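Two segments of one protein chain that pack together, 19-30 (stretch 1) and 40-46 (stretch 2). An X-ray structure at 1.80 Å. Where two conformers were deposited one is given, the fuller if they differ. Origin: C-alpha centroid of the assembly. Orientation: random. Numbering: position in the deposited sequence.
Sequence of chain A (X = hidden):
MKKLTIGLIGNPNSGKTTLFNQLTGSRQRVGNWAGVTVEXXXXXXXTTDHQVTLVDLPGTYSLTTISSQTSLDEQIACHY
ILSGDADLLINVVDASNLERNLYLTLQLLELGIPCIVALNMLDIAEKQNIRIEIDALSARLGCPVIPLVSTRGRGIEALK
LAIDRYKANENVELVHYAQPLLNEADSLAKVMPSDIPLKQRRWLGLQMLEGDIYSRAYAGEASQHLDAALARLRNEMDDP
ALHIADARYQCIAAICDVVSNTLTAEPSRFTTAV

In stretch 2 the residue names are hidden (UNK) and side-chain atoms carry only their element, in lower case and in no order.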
ATOM      1  N   LEU A  19     -14.731  -1.417  -8.658  1.00 25.35           N
ATOM      2  CA  LEU A  19     -15.021  -1.725  -7.241  1.00 24.92           C
ATOM      3  C   LEU A  19     -15.624  -0.496  -6.546  1.00 24.57           C
ATOM      4  O   LEU A  19     -16.599  -0.593  -5.803  1.00 24.78           O
ATOM      5  CB  LEU A  19     -13.804  -2.255  -6.470  1.00 25.23           C
ATOM      6  CG  LEU A  19     -14.068  -2.642  -5.002  1.00 25.26           C
ATOM      7  CD1 LEU A  19     -15.331  -3.609  -4.881  1.00 24.29           C
ATOM      8  CD2 LEU A  19     -12.801  -3.250  -4.359  1.00 25.76           C
ATOM      9  N   PHE A  20     -15.014   0.649  -6.778  1.00 24.31           N
ATOM     10  CA  PHE A  20     -15.504   1.910  -6.218  1.00 24.68           C
ATOM     11  C   PHE A  20     -16.965   2.109  -6.599  1.00 24.83           C
ATOM     12  O   PHE A  20     -17.803   2.366  -5.736  1.00 25.66           O
ATOM     13  CB  PHE A  20     -14.679   3.100  -6.736  1.00 23.94           C
ATOM     14  CG  PHE A  20     -15.127   4.399  -6.177  1.00 23.87           C
ATOM     15  CD1 PHE A  20     -14.773   4.756  -4.868  1.00 23.83           C
ATOM     16  CD2 PHE A  20     -15.955   5.226  -6.883  1.00 24.05           C
ATOM     17  CE1 PHE A  20     -15.211   5.941  -4.315  1.00 22.11           C
ATOM     18  CE2 PHE A  20     -16.403   6.445  -6.322  1.00 25.56           C
ATOM     19  CZ  PHE A  20     -16.020   6.785  -5.019  1.00 22.65           C
ATOM     20  N   ASN A  21     -17.252   1.985  -7.891  1.00 24.75           N
ATOM     21  CA  ASN A  21     -18.597   2.180  -8.404  1.00 25.78           C
ATOM     22  C   ASN A  21     -19.595   1.152  -7.858  1.00 25.33           C
ATOM     23  O   ASN A  21     -20.733   1.486  -7.541  1.00 25.60           O
ATOM     24  CB  ASN A  21     -18.566   2.174  -9.931  1.00 25.69           C
ATOM     25  CG  ASN A  21     -17.975   3.430 -10.487  1.00 27.43           C
ATOM     26  OD1 ASN A  21     -18.004   4.473  -9.831  1.00 26.86           O
ATOM     27  ND2 ASN A  21     -17.457   3.360 -11.725  1.00 28.44           N
ATOM     28  N   GLN A  22     -19.142  -0.086  -7.714  1.00 25.47           N
ATOM     29  CA  GLN A  22     -19.977  -1.156  -7.178  1.00 26.70           C
ATOM     30  C   GLN A  22     -20.340  -0.904  -5.722  1.00 26.33           C
ATOM     31  O   GLN A  22     -21.471  -1.139  -5.311  1.00 28.08           O
ATOM     32  CB  GLN A  22     -19.241  -2.483  -7.287  1.00 27.22           C
ATOM     33  CG  GLN A  22     -19.244  -3.013  -8.688  1.00 28.22           C
ATOM     34  CD  GLN A  22     -18.405  -4.246  -8.875  1.00 29.83           C
ATOM     35  OE1 GLN A  22     -17.591  -4.615  -8.029  1.00 35.19           O
ATOM     36  NE2 GLN A  22     -18.567  -4.875 -10.030  1.00 37.18           N
ATOM     37  N   LEU A  23     -19.390  -0.420  -4.945  1.00 25.01           N
ATOM     38  CA  LEU A  23     -19.593  -0.218  -3.497  1.00 24.67           C
ATOM     39  C   LEU A  23     -20.492   0.988  -3.221  1.00 24.63           C
ATOM     40  O   LEU A  23     -21.371   0.951  -2.377  1.00 24.05           O
ATOM     41  CB  LEU A  23     -18.253  -0.050  -2.820  1.00 23.61           C
ATOM     42  CG  LEU A  23     -17.497  -1.363  -2.600  1.00 24.07           C
ATOM     43  CD1 LEU A  23     -16.103  -1.052  -2.114  1.00 22.38           C
ATOM     44  CD2 LEU A  23     -18.273  -2.221  -1.594  1.00 24.85           C
ATOM     45  N   THR A  24     -20.296   2.045  -3.992  1.00 23.46           N
ATOM     46  CA  THR A  24     -20.884   3.344  -3.681  1.00 25.05           C
ATOM     47  C   THR A  24     -22.128   3.673  -4.497  1.00 26.24           C
ATOM     48  O   THR A  24     -22.897   4.534  -4.093  1.00 26.78           O
ATOM     49  CB  THR A  24     -19.856   4.503  -3.842  1.00 25.77           C
ATOM     50  OG1 THR A  24     -19.477   4.667  -5.232  1.00 26.64           O
ATOM     51  CG2 THR A  24     -18.639   4.231  -2.982  1.00 24.77           C
ATOM     52  N   GLY A  25     -22.330   3.024  -5.643  1.00 26.01           N
ATOM     53  CA  GLY A  25     -23.488   3.300  -6.481  1.00 26.00           C
ATOM     54  C   GLY A  25     -23.591   4.779  -6.834  1.00 26.55           C
ATOM     55  O   GLY A  25     -22.608   5.390  -7.259  1.00 25.99           O
ATOM     56  N   SER A  26     -24.770   5.341  -6.603  1.00 26.10           N
ATOM     57  CA  SER A  26     -25.090   6.737  -6.920  1.00 27.00           C
ATOM     58  C   SER A  26     -24.580   7.691  -5.832  1.00 26.58           C
ATOM     59  O   SER A  26     -24.589   8.906  -6.038  1.00 26.80           O
ATOM     60  CB  SER A  26     -26.610   6.913  -7.096  1.00 27.56           C
ATOM     61  OG  SER A  26     -27.296   6.699  -5.863  1.00 29.88           O
ATOM     62  N   ARG A  27     -24.137   7.134  -4.697  1.00 26.05           N
ATOM     63  CA  ARG A  27     -23.739   7.913  -3.515  1.00 26.39           C
ATOM     64  C   ARG A  27     -22.276   8.328  -3.631  1.00 25.38           C
ATOM     65  O   ARG A  27     -21.419   7.852  -2.914  1.00 26.17           O
ATOM     66  CB  ARG A  27     -23.945   7.096  -2.245  1.00 26.39           C
ATOM     67  CG  ARG A  27     -25.364   6.522  -2.116  1.00 27.50           C
ATOM     68  CD  ARG A  27     -25.446   5.570  -0.939  1.00 29.07           C
ATOM     69  NE  ARG A  27     -24.527   4.430  -1.003  1.00 32.13           N
ATOM     70  CZ  ARG A  27     -24.680   3.376  -1.791  1.00 32.59           C
ATOM     71  NH1 ARG A  27     -25.700   3.287  -2.646  1.00 34.79           N
ATOM     72  NH2 ARG A  27     -23.809   2.396  -1.732  1.00 33.50           N
ATOM     73  N   GLN A  28     -21.983   9.191  -4.578  1.00 25.46           N
ATOM     74  CA  GLN A  28     -20.620   9.619  -4.779  1.00 27.22           C
ATOM     75  C   GLN A  28     -20.568  11.093  -5.109  1.00 26.83           C
ATOM     76  O   GLN A  28     -21.521  11.658  -5.647  1.00 26.59           O
ATOM     77  CB  GLN A  28     -19.858   8.830  -5.874  1.00 27.90           C
ATOM     78  CG  GLN A  28     -20.596   7.921  -6.793  1.00 30.11           C
ATOM     79  CD  GLN A  28     -19.649   7.233  -7.801  1.00 28.64           C
ATOM     80  OE1 GLN A  28     -18.911   7.908  -8.529  1.00 30.85           O
ATOM     81  NE2 GLN A  28     -19.658   5.914  -7.834  1.00 26.42           N
ATOM     82  N   ARG A  29     -19.444  11.712  -4.791  1.00 26.75           N
ATOM     83  CA  ARG A  29     -19.195  13.078  -5.191  1.00 29.21           C
ATOM     84  C   ARG A  29     -17.838  13.218  -5.860  1.00 28.06           C
ATOM     85  O   ARG A  29     -16.940  12.429  -5.618  1.00 27.10           O
ATOM     86  CB  ARG A  29     -19.279  13.992  -3.978  1.00 29.89           C
ATOM     87  CG  ARG A  29     -18.194  13.805  -2.969  1.00 33.05           C
ATOM     88  CD  ARG A  29     -18.263  14.873  -1.899  1.00 35.94           C
ATOM     89  NE  ARG A  29     -17.806  14.348  -0.617  1.00 41.71           N
ATOM     90  CZ  ARG A  29     -17.994  14.935   0.564  1.00 43.96           C
ATOM     91  NH1 ARG A  29     -18.636  16.094   0.666  1.00 46.58           N
ATOM     92  NH2 ARG A  29     -17.535  14.347   1.667  1.00 45.35           N
ATOM     93  N   VAL A  30     -17.697  14.236  -6.699  1.00 28.00           N
ATOM     94  CA  VAL A  30     -16.424  14.496  -7.325  1.00 28.30           C
ATOM     95  C   VAL A  30     -16.011  15.958  -7.098  1.00 27.97           C
ATOM     96  O   VAL A  30     -16.830  16.900  -7.179  1.00 27.02           O
ATOM     97  CB  VAL A  30     -16.468  14.164  -8.844  1.00 30.02           C
ATOM     98  CG1 VAL A  30     -15.125  14.389  -9.480  1.00 32.61           C
ATOM     99  CG2 VAL A  30     -16.900  12.706  -9.082  1.00 31.15           C
ATOM    100  N   UNK A  40     -10.853  14.170  -7.424  1.00 24.86           N
ATOM    101  CA  UNK A  40     -10.990  13.468  -6.161  1.00 25.27           C
ATOM    102  C   UNK A  40     -12.425  12.959  -6.084  1.00 24.17           C
ATOM    103  O   UNK A  40     -13.352  13.775  -6.162  1.00 23.53           O
ATOM    104  c   UNK A  40     -10.503  14.584  -2.432  1.00 28.09           C
ATOM    105  c   UNK A  40     -11.026  13.797  -3.649  1.00 24.62           C
ATOM    106  c   UNK A  40     -10.361  14.020   0.010  1.00 30.94           C
ATOM    107  c   UNK A  40     -10.670  14.392  -4.988  1.00 24.82           C
ATOM    108  n   UNK A  40     -10.856  13.379   1.045  1.00 32.34           N
ATOM    109  n   UNK A  40     -10.960  13.925  -1.179  1.00 27.82           N
ATOM    110  n   UNK A  40      -9.287  14.787   0.189  1.00 33.50           N
ATOM    111  N   UNK A  41     -12.595  11.645  -6.077  1.00 23.89           N
ATOM    112  CA  UNK A  41     -13.916  11.020  -5.983  1.00 25.96           C
ATOM    113  C   UNK A  41     -14.023  10.373  -4.622  1.00 24.32           C
ATOM    114  O   UNK A  41     -13.064   9.765  -4.164  1.00 24.34           O
ATOM    115  c   UNK A  41     -14.270  10.208  -8.513  1.00 31.56           C
ATOM    116  n   UNK A  41     -15.765   8.980 -11.620  1.00 37.11           N
ATOM    117  c   UNK A  41     -14.058   9.865  -7.011  1.00 26.56           C
ATOM    118  c   UNK A  41     -14.763   8.612 -10.593  1.00 33.99           C
ATOM    119  c   UNK A  41     -15.160   9.053  -9.162  1.00 31.84           C
ATOM    120  N   UNK A  42     -15.181  10.484  -3.989  1.00 23.87           N
ATOM    121  CA  UNK A  42     -15.461   9.727  -2.793  1.00 24.83           C
ATOM    122  C   UNK A  42     -16.926   9.403  -2.736  1.00 22.62           C
ATOM    123  O   UNK A  42     -17.715   9.971  -3.487  1.00 22.92           O
ATOM    124  c   UNK A  42     -15.486  11.674  -1.145  1.00 26.99           C
ATOM    125  o   UNK A  42     -13.517  12.308   0.137  1.00 36.32           O
ATOM    126  o   UNK A  42     -15.489  12.428   1.115  1.00 34.85           O
ATOM    127  c   UNK A  42     -14.777  12.169   0.137  1.00 30.80           C
ATOM    128  c   UNK A  42     -14.921  10.419  -1.544  1.00 25.65           C
ATOM    129  N   UNK A  43     -17.270   8.417  -1.931  1.00 21.95           N
ATOM    130  CA  UNK A  43     -18.628   7.937  -1.861  1.00 22.29           C
ATOM    131  C   UNK A  43     -18.919   7.279  -0.556  1.00 22.30           C
ATOM    132  O   UNK A  43     -18.054   7.190   0.321  1.00 24.37           O
ATOM    133  N   UNK A  44     -20.146   6.832  -0.402  1.00 23.52           N
ATOM    134  CA  UNK A  44     -20.583   6.246   0.851  1.00 24.13           C
ATOM    135  C   UNK A  44     -21.148   4.874   0.633  1.00 23.17           C
ATOM    136  O   UNK A  44     -21.740   4.593  -0.405  1.00 23.73           O
ATOM    137  c   UNK A  44     -21.265   8.536   1.726  1.00 30.30           C
ATOM    138  o   UNK A  44     -21.881   8.824   4.002  1.00 39.47           O
ATOM    139  c   UNK A  44     -21.659   7.108   1.528  1.00 25.22           C
ATOM    140  c   UNK A  44     -20.981   8.876   3.152  1.00 38.00           C
ATOM    141  n   UNK A  44     -19.747   9.290   3.431  1.00 43.10           N
ATOM    142  N   UNK A  45     -21.024   4.035   1.654  1.00 23.18           N
ATOM    143  CA  UNK A  45     -21.720   2.748   1.685  1.00 23.22           C
ATOM    144  C   UNK A  45     -21.716   2.250   3.104  1.00 22.82           C
ATOM    145  O   UNK A  45     -21.034   2.809   3.995  1.00 23.75           O
ATOM    146  c   UNK A  45     -18.483  -0.528   2.319  1.00 25.88           C
ATOM    147  c   UNK A  45     -21.105   1.687   0.747  1.00 24.39           C
ATOM    148  c   UNK A  45     -17.378   1.253   1.123  1.00 26.42           C
ATOM    149  c   UNK A  45     -18.611   1.751   0.745  1.00 24.55           C
ATOM    150  c   UNK A  45     -19.692  -0.012   1.944  1.00 24.96           C
ATOM    151  c   UNK A  45     -19.782   1.150   1.181  1.00 23.88           C
ATOM    152  c   UNK A  45     -17.303   0.114   1.914  1.00 27.58           C
ATOM    153  N   UNK A  46     -22.494   1.205   3.312  1.00 22.39           N
ATOM    154  CA  UNK A  46     -22.646   0.664   4.654  0.50 22.21           C
ATOM    155  C   UNK A  46     -22.353  -0.823   4.652  1.00 22.47           C
ATOM    156  O   UNK A  46     -22.490  -1.519   3.625  1.00 22.13           O
ATOM    157  c   UNK A  46     -24.015   0.971   5.247  0.50 23.10           C
ATOM    158  o   UNK A  46     -25.076   0.387   4.512  0.50 22.19           O
TER
HETATM  159  O   HOH W   1     -17.498   7.016 -10.581  1.00 27.13           O

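Position 40 opens the strand with seven side-chain atoms: three carbons in a row, a nitrogen, then a carbon carrying two more nitrogens. That forked end is a guanidinium, and the nearly straight side chain keeps clear of stretch 1, so the residue is Arg40. The backbone makes the contact instead: Val30 CA lies 3.4 Å from Arg40 O, a CA-H...O contact.

Position 41 carries four carbons in a row ending in nitrogen, an unbranched chain with an amine at its tip, its carbons packing on Val30 CG2 and near the Phe20 ring: Lys41. It shares a sheet face with Val30, and Val30 CG2 packs 3.7 Å from Lys41 CG. Farther out, Lys41 CD comes 4.1 Å from Phe20 CE2, so the aliphatic part serves as apolar surface. The amine donates to water 1, whose oxygen lies 2.8 Å from Lys41 NZ, and that water's oxygen donates on to Asn21 OD1 at 2.7 Å and Gln28 OE1 at 2.6 Å.

At position 42 three carbons end in a fork of two oxygens. One oxygen meets the guanidinium of Arg29, and a carboxylate on a chain of this length means Glu42. Arg29 NH2 donates to Glu42 OE2 at 2.9 Å in a salt bridge, near the guanidinium plane, while Arg40 NH2 reaches Glu42 OE1 at 3.0 Å in another. One buried acid thus answers two arginines. The backbones pair as well: Arg29 N to Glu42 O at 2.8 Å, and Glu42 N to Arg29 O at 3.1 Å.

Position 43 has no side-chain atoms, and its bare CA lies against Arg27 O and Thr24 CG2: Gly43. The empty place matters. An ideal CB would lie 2.7 Å from both Arg27 O and Thr24 CG2, a clash with each. The CA atoms of Gln28 and Gly43 lie 3.9 Å apart, and the edge of the Phe20 ring faces the backbone here, with Phe20 CZ 3.7 Å from Gly43 N.

Position 44 shows three carbons, the third carrying one oxygen and one nitrogen, an amide whose end leads away from stretch 1 while the backbone meets Arg27: Gln44. Gln44 N donates to Arg27 O at 3.0 Å, and Arg27 NE returns a bond to Gln44 O at 2.9 Å.

At position 45 one carbon leads to a ring of six carbons with no heteroatom, and Leu23 covers one face of it: Phe45. Leu23 CD2 lies 4.2 Å from the ring centroid in a CH-pi contact.

Position 46, one carbon and one oxygen without contact to stretch 1, is Ser46.

Two kinds of packing meet in this contact. Strand 28-30 runs antiparallel to strand 40-46, fixing the register by backbone bonds and reinforcing it with the Arg29-Glu42 salt bridge. The helix before it packs Phe20 and Leu23 toward the same strand, crossing at 47°, and a type II' turn from Thr24 to Arg27 joins the two elements. The rule to read is local: bare backbone at Gly43, where a CB would strike Arg27 O and Thr24 CG2, aromatic surface beside it, and charge paired across the strands.

Stretch 2, residues 40-46: RKEGQFS
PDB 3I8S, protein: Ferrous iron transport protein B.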